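Local coordinates for protein probable aminotransferase (Pseudomonas aeruginosa, PDB 5YKR) that is a probable class-III aminotransferase, a member of the pyridoxal-phosphate-dependent aminotransferase family, with its cofactor bound covalently in a two-chain assembly, at residues Asp209-Glu212 against Ala213-His217; Gly407-Glu410 against Ala411-Leu415; Leu423-Phe427 against His428-Leu432. One frame throughout, in Å; residues are numbered along the deposited sequence.

Contact 1. Residues Asp209-Glu212 against Ala213-His217; sequences DALE and AALAH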
loop_
_atom_site.group_PDB
_atom_site.type_symbol
_atom_site.label_atom_id
_atom_site.label_comp_id
_atom_site.label_asym_id
_atom_site.label_seq_id
_atom_site.Cartn_x
_atom_site.Cartn_y
_atom_site.Cartn_z
ATOM N N ASP A 209 34.438 -7.051 -1.350
ATOM C CA ASP A 209 34.936 -8.267 -0.751
ATOM C C ASP A 209 33.861 -8.880 0.180
ATOM O O ASP A 209 33.632 -10.086 0.180
ATOM C CB ASP A 209 36.224 -7.998 0.039
ATOM C CG ASP A 209 37.434 -7.676 -0.869
ATOM O OD1 ASP A 209 37.395 -7.896 -2.114
ATOM O OD2 ASP A 209 38.467 -7.190 -0.331
ATOM N N ALA A 210 33.214 -8.042 0.977
ATOM C CA ALA A 210 32.135 -8.510 1.867
ATOM C C ALA A 210 30.941 -8.999 1.067
ATOM O O ALA A 210 30.312 -9.976 1.429
ATOM C CB ALA A 210 31.715 -7.431 2.831
ATOM N N LEU A 211 30.621 -8.293 -0.037
ATOM C CA LEU A 211 29.515 -8.742 -0.872
ATOM C C LEU A 211 29.804 -10.110 -1.494
ATOM O O LEU A 211 28.943 -10.987 -1.476
ATOM C CB LEU A 211 29.221 -7.714 -1.964
ATOM C CG LEU A 211 28.052 -8.085 -2.850
ATOM C CD1 LEU A 211 26.747 -8.162 -2.072
ATOM C CD2 LEU A 211 27.959 -6.995 -3.916
ATOM N N GLU A 212 31.041 -10.313 -1.964
ATOM C CA GLU A 212 31.443 -11.616 -2.504
ATOM C C GLU A 212 31.270 -12.727 -1.460
ATOM O O GLU A 212 30.695 -13.794 -1.747
ATOM C CB GLU A 212 32.881 -11.536 -3.015
ATOM C CG GLU A 212 33.522 -12.859 -3.375
ATOM C CD GLU A 212 32.865 -13.642 -4.467
ATOM O OE1 GLU A 212 32.641 -13.007 -5.489
ATOM O OE2 GLU A 212 32.619 -14.901 -4.330
ATOM N N ALA A 213 31.757 -12.448 -0.249
ATOM C CA ALA A 213 31.649 -13.449 0.816
ATOM C C ALA A 213 30.188 -13.816 1.132
ATOM O O ALA A 213 29.836 -14.981 1.364
ATOM C CB ALA A 213 32.358 -13.001 2.082
ATOM N N ALA A 214 29.318 -12.815 1.113
ATOM C CA ALA A 214 27.891 -13.071 1.339
ATOM C C ALA A 214 27.247 -13.919 0.233
ATOM O O ALA A 214 26.554 -14.877 0.506
ATOM C CB ALA A 214 27.140 -11.747 1.475
ATOM N N LEU A 215 27.484 -13.534 -1.024
ATOM C CA LEU A 215 26.876 -14.247 -2.154
ATOM C C LEU A 215 27.406 -15.671 -2.328
ATOM O O LEU A 215 26.678 -16.551 -2.795
ATOM C CB LEU A 215 27.063 -13.474 -3.458
ATOM C CG LEU A 215 26.512 -12.063 -3.486
ATOM C CD1 LEU A 215 26.677 -11.468 -4.887
ATOM C CD2 LEU A 215 25.075 -11.969 -3.015
ATOM N N ALA A 216 28.659 -15.891 -1.903
ATOM C CA ALA A 216 29.295 -17.190 -2.103
ATOM C C ALA A 216 28.620 -18.321 -1.334
ATOM O O ALA A 216 28.805 -19.494 -1.644
ATOM C CB ALA A 216 30.790 -17.125 -1.724
ATOM N N HIS A 217 27.824 -17.991 -0.322
ATOM C CA HIS A 217 27.060 -19.036 0.387
ATOM C C HIS A 217 26.055 -19.750 -0.508
ATOM O O HIS A 217 25.597 -20.838 -0.176
ATOM C CB HIS A 217 26.362 -18.511 1.637
ATOM C CG HIS A 217 27.302 -17.944 2.633
ATOM N ND1 HIS A 217 28.074 -18.719 3.478
ATOM C CD2 HIS A 217 27.687 -16.663 2.832
ATOM C CE1 HIS A 217 28.815 -17.911 4.215
ATOM N NE2 HIS A 217 28.611 -16.671 3.853
#
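The carbonyls of D209, A210, L211 and E212 each accept the amide of the residue four places on, from A213 N to A216 N, and the straightest of these bonds is L215 N to L211 O, 3.0 Å with an N-H...O angle of 169°.

L211 and L215 are four residues apart on the same side of the helix. Their side chains cross at a slant, and CD1 of L211 comes to 4.2 Å from CG of L215. A chi1 of -58° puts CG of L215 beside its own backbone N, close to L211 O at 3.3 Å. Both leucines belong to the inner face of helix 208-215, where they rest on L248 of helix 241-251. This helix flanks the seven-stranded mixed sheet of the chain. It lies against the outermost strand 200-203 through A210 and A214, which pack on V203, and against the inner strand 220-225 through L215, which reaches V220 and V223.

E212 has CG anti to its backbone N, and the chain bends at chi2 (61°). OE2 of E212 then comes alongside the methyl of A216, 3.9 Å from its CB. OE1 of E212 makes a salt bridge to R251. A216 CB also sits 3.3 Å from E212 O, the carbonyl that accepts the amide of A216.

Contact 2. Residues Gly407-Glu410 against Ala411-Leu415; sequences GLIE and ACLHL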
loop_
_atom_site.group_PDB
_atom_site.type_symbol
_atom_site.label_atom_id
_atom_site.label_comp_id
_atom_site.label_asym_id
_atom_site.label_seq_id
_atom_site.Cartn_x
_atom_site.Cartn_y
_atom_site.Cartn_z
ATOM N N GLY A 407 19.690 14.212 16.522
ATOM C CA GLY A 407 18.306 14.615 16.596
ATOM C C GLY A 407 18.083 16.072 16.979
ATOM O O GLY A 407 17.218 16.777 16.412
ATOM N N LEU A 408 18.852 16.527 17.956
ATOM C CA LEU A 408 18.684 17.860 18.490
ATOM C C LEU A 408 19.117 18.951 17.490
ATOM O O LEU A 408 18.379 19.917 17.265
ATOM C CB LEU A 408 19.437 18.024 19.808
ATOM C CG LEU A 408 19.442 19.444 20.383
ATOM C CD1 LEU A 408 18.047 19.958 20.669
ATOM C CD2 LEU A 408 20.268 19.549 21.648
ATOM N N ILE A 409 20.290 18.782 16.883
ATOM C CA ILE A 409 20.773 19.763 15.914
ATOM C C ILE A 409 19.808 19.784 14.722
ATOM O O ILE A 409 19.384 20.859 14.261
ATOM C CB ILE A 409 22.209 19.482 15.453
ATOM C CG1 ILE A 409 23.184 19.629 16.638
ATOM C CG2 ILE A 409 22.562 20.382 14.283
ATOM C CD1 ILE A 409 24.558 19.028 16.357
ATOM N N GLU A 410 19.429 18.595 14.247
ATOM C CA GLU A 410 18.474 18.504 13.144
ATOM C C GLU A 410 17.140 19.194 13.426
ATOM O O GLU A 410 16.653 19.990 12.620
ATOM C CB GLU A 410 18.272 17.052 12.757
ATOM C CG GLU A 410 19.503 16.437 12.125
ATOM C CD GLU A 410 19.417 14.921 11.949
ATOM O OE1 GLU A 410 18.314 14.377 11.768
ATOM O OE2 GLU A 410 20.506 14.301 11.914
ATOM N N ALA A 411 16.574 18.944 14.607
ATOM C CA ALA A 411 15.320 19.573 14.975
ATOM C C ALA A 411 15.449 21.094 15.046
ATOM O O ALA A 411 14.583 21.817 14.581
ATOM C CB ALA A 411 14.802 19.006 16.284
ATOM N N CYS A 412 16.538 21.572 15.637
ATOM C CA CYS A 412 16.746 22.999 15.730
ATOM C C CYS A 412 16.849 23.699 14.379
ATOM O O CYS A 412 16.198 24.711 14.171
ATOM C CB CYS A 412 17.966 23.279 16.575
ATOM S SG CYS A 412 18.223 25.021 16.989
ATOM N N LEU A 413 17.643 23.158 13.463
ATOM C CA LEU A 413 17.777 23.753 12.139
ATOM C C LEU A 413 16.446 23.721 11.417
ATOM O O LEU A 413 16.045 24.697 10.799
ATOM C CB LEU A 413 18.844 23.003 11.325
ATOM C CG LEU A 413 20.321 23.076 11.769
ATOM C CD1 LEU A 413 21.216 22.314 10.815
ATOM C CD2 LEU A 413 20.744 24.476 11.939
ATOM N N HIS A 414 15.763 22.573 11.480
ATOM C CA HIS A 414 14.495 22.449 10.794
ATOM C C HIS A 414 13.450 23.411 11.341
ATOM O O HIS A 414 12.706 24.027 10.564
ATOM C CB HIS A 414 13.939 21.041 10.887
ATOM C CG HIS A 414 14.613 20.023 10.017
ATOM N ND1 HIS A 414 15.874 19.512 10.231
ATOM C CD2 HIS A 414 14.143 19.362 8.932
ATOM C CE1 HIS A 414 16.160 18.623 9.283
ATOM N NE2 HIS A 414 15.122 18.503 8.499
ATOM N N LEU A 415 13.401 23.568 12.663
ATOM C CA LEU A 415 12.394 24.449 13.252
ATOM C C LEU A 415 12.696 25.923 13.006
ATOM O O LEU A 415 11.769 26.708 12.777
ATOM C CB LEU A 415 12.289 24.192 14.765
ATOM C CG LEU A 415 11.167 24.927 15.502
ATOM C CD1 LEU A 415 9.805 24.639 14.883
ATOM C CD2 LEU A 415 11.175 24.553 16.967
#
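H414 grips the carbonyl of E410 twice. Its backbone N donates to E410 O at 3.0 Å, as the usual i to i-4 helix bond. Its ring ND1 donates to the same O at 2.6 Å. The ring bond is the more bent of the two, with an N-H...O angle of 147°. ND1 approaches from above the carbonyl plane, 45° out of it, and the oxygen lies near the ring edge. H414 CG stands beside its backbone N (chi1 -75°), which turns ND1 back toward the preceding turn. The ND1 bond ties the imidazole to its own helix.

On another face, I409 and L413 lie side by side and point the same way. CG2 of I409 is 4.2 Å from CD1 of L413. A411 CB packs 3.3 Å from G407 O, and this carbonyl accepts A411 N.

Further out, H414 NE2 makes weak hydrogen bonds to T425 O and H428 O, which help fix the turn of the ring. The carboxylate of E410 forms a salt bridge with R405 and accepts N406 N, while N406, the residue just before the helix, accepts I409 N on its OD1. A411 meets G317 of the second subunit. These are the first turns of helix 407-418, an alpha-helix with a histidine side chain bonded back to the i-4 carbonyl.

Contact 3. Residues Leu423-Phe427 against His428-Leu432; sequences LLTPF and HNMAL
T425 OG1 stands anti to its backbone N (chi1 -176°), which puts CG2 between N and the carbonyl carbon, facing H428 and M430. M430 places its own CG in the same kind of position (chi1 79°) and bends at chi2, and its CE reaches back to 3.6 Å from T425 CG2. The two side chains cross at about a right angle. They meet across a type I beta turn, T425 to H428, that leads from strand 422-423 toward strand 430-432 of the three-stranded antiparallel sheet.

The methyl of T425 also lies in the plane of the H428 ring, at its edge, with CG2 3.7 Å from ND1. One face of that ring takes F427. CB of F427 makes a CH-pi contact 4.2 Å from the centroid of the H428 ring, and F427 O lies over the same face. T425 OG1 is hydrogen-bonded to D84 OD1, and F427 O accepts from R405. F427 also packs on I320 of the second subunit.

L424 CD2 packs 4.1 Å from A431 CB. No direct hydrogen bond crosses between the two segments. A water takes that place: it accepts from T425 N at 2.8 Å and donates to M430 O at 2.7 Å.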
loop_
_atom_site.group_PDB
_atom_site.type_symbol
_atom_site.label_atom_id
_atom_site.label_comp_id
_atom_site.label_asym_id
_atom_site.label_seq_id
_atom_site.Cartn_x
_atom_site.Cartn_y
_atom_site.Cartn_z
ATOM N N LEU A 423 9.921 25.004 4.656
ATOM C CA LEU A 423 9.744 23.629 5.100
ATOM C C LEU A 423 10.800 22.688 4.518
ATOM O O LEU A 423 11.001 22.622 3.315
ATOM C CB LEU A 423 8.352 23.106 4.647
ATOM C CG LEU A 423 7.159 23.846 5.209
ATOM C CD1 LEU A 423 5.853 23.377 4.591
ATOM C CD2 LEU A 423 7.116 23.712 6.708
ATOM N N LEU A 424 11.383 21.917 5.397
ATOM C CA LEU A 424 12.309 20.849 5.080
ATOM C C LEU A 424 11.747 19.571 5.681
ATOM O O LEU A 424 11.197 19.585 6.802
ATOM C CB LEU A 424 13.681 21.113 5.694
ATOM C CG LEU A 424 14.301 22.374 5.130
ATOM C CD1 LEU A 424 15.426 22.803 6.053
ATOM C CD2 LEU A 424 14.786 22.157 3.731
ATOM N N THR A 425 11.894 18.447 4.989
ATOM C CA THR A 425 11.372 17.215 5.521
ATOM C C THR A 425 12.019 16.876 6.843
ATOM O O THR A 425 13.238 17.032 6.988
ATOM C CB THR A 425 11.473 16.073 4.530
ATOM O OG1 THR A 425 10.842 14.920 5.104
ATOM C CG2 THR A 425 12.904 15.726 4.170
ATOM N N PRO A 426 11.228 16.422 7.829
ATOM C CA PRO A 426 11.847 16.261 9.142
ATOM C C PRO A 426 12.744 15.085 9.230
ATOM O O PRO A 426 13.499 14.985 10.184
ATOM C CB PRO A 426 10.667 16.123 10.086
ATOM C CG PRO A 426 9.549 15.707 9.261
ATOM C CD PRO A 426 9.771 16.283 7.886
ATOM N N PHE A 427 12.709 14.195 8.248
ATOM C CA PHE A 427 13.424 12.897 8.358
ATOM C C PHE A 427 14.805 12.903 7.787
ATOM O O PHE A 427 15.495 11.904 7.832
ATOM C CB PHE A 427 12.615 11.773 7.684
ATOM C CG PHE A 427 11.157 11.830 7.991
ATOM C CD1 PHE A 427 10.702 11.744 9.274
ATOM C CD2 PHE A 427 10.226 12.001 6.980
ATOM C CE1 PHE A 427 9.324 11.851 9.556
ATOM C CE2 PHE A 427 8.901 12.079 7.239
ATOM C CZ PHE A 427 8.431 12.049 8.527
ATOM N N HIS A 428 15.204 14.038 7.194
ATOM C CA HIS A 428 16.489 14.115 6.480
ATOM C C HIS A 428 17.056 15.517 6.723
ATOM O O HIS A 428 16.338 16.391 7.157
ATOM C CB HIS A 428 16.294 13.866 4.946
ATOM C CG HIS A 428 15.660 12.545 4.599
ATOM N ND1 HIS A 428 14.323 12.342 4.292
ATOM C CD2 HIS A 428 16.227 11.325 4.600
ATOM C CE1 HIS A 428 14.125 11.036 4.103
ATOM N NE2 HIS A 428 15.273 10.407 4.244
ATOM N N ASN A 429 18.281 15.774 6.295
ATOM C CA ASN A 429 18.824 17.133 6.204
ATOM C C ASN A 429 18.894 17.522 4.735
ATOM O O ASN A 429 19.939 17.990 4.222
ATOM C CB ASN A 429 20.206 17.201 6.864
ATOM C CG ASN A 429 20.130 16.897 8.335
ATOM O OD1 ASN A 429 19.498 17.670 9.088
ATOM N ND2 ASN A 429 20.743 15.751 8.770
ATOM N N MET A 430 17.775 17.290 4.030
ATOM C CA MET A 430 17.741 17.413 2.574
ATOM C C MET A 430 16.793 18.545 2.162
ATOM O O MET A 430 15.919 18.944 2.891
ATOM C CB MET A 430 17.316 16.084 1.859
ATOM C CG MET A 430 15.821 15.766 1.854
ATOM S SD MET A 430 15.023 16.371 0.358
ATOM C CE MET A 430 13.350 15.786 0.613
ATOM N N ALA A 431 17.011 19.031 0.937
ATOM C CA ALA A 431 16.085 19.926 0.242
ATOM C C ALA A 431 15.952 19.389 -1.175
ATOM O O ALA A 431 16.931 18.931 -1.797
ATOM C CB ALA A 431 16.650 21.345 0.180
ATOM N N LEU A 432 14.714 19.422 -1.660
ATOM C CA LEU A 432 14.374 18.930 -2.967
ATOM C C LEU A 432 13.762 20.084 -3.775
ATOM O O LEU A 432 12.849 20.770 -3.284
ATOM C CB LEU A 432 13.333 17.783 -2.757
ATOM C CG LEU A 432 12.918 16.982 -3.987
ATOM C CD1 LEU A 432 14.069 16.301 -4.752
ATOM C CD2 LEU A 432 11.914 15.975 -3.516
HETATM O O HOH W 1 13.275 18.731 2.563
#

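The three contacts follow one another along the chain, all within its class-III aminotransferase part. Contact 1 stands apart: its centre is about 39 Å from that of contact 2 and about 35 Å from that of contact 3. It belongs to helix 208-215, beside the seven-stranded sheet. Contacts 2 and 3 are neighbours, with centres about 11 Å apart. Helix 407-418 leads through strand 422-423 into the turn before strand 430-432, and the helix packs back on this region. Just after the turn, E410 CG lies 3.3 Å from N429 OD1. R405 serves both contacts. Both also touch the second subunit and lie at the boundary with it, whereas contact 1 meets no other chain of the assembly.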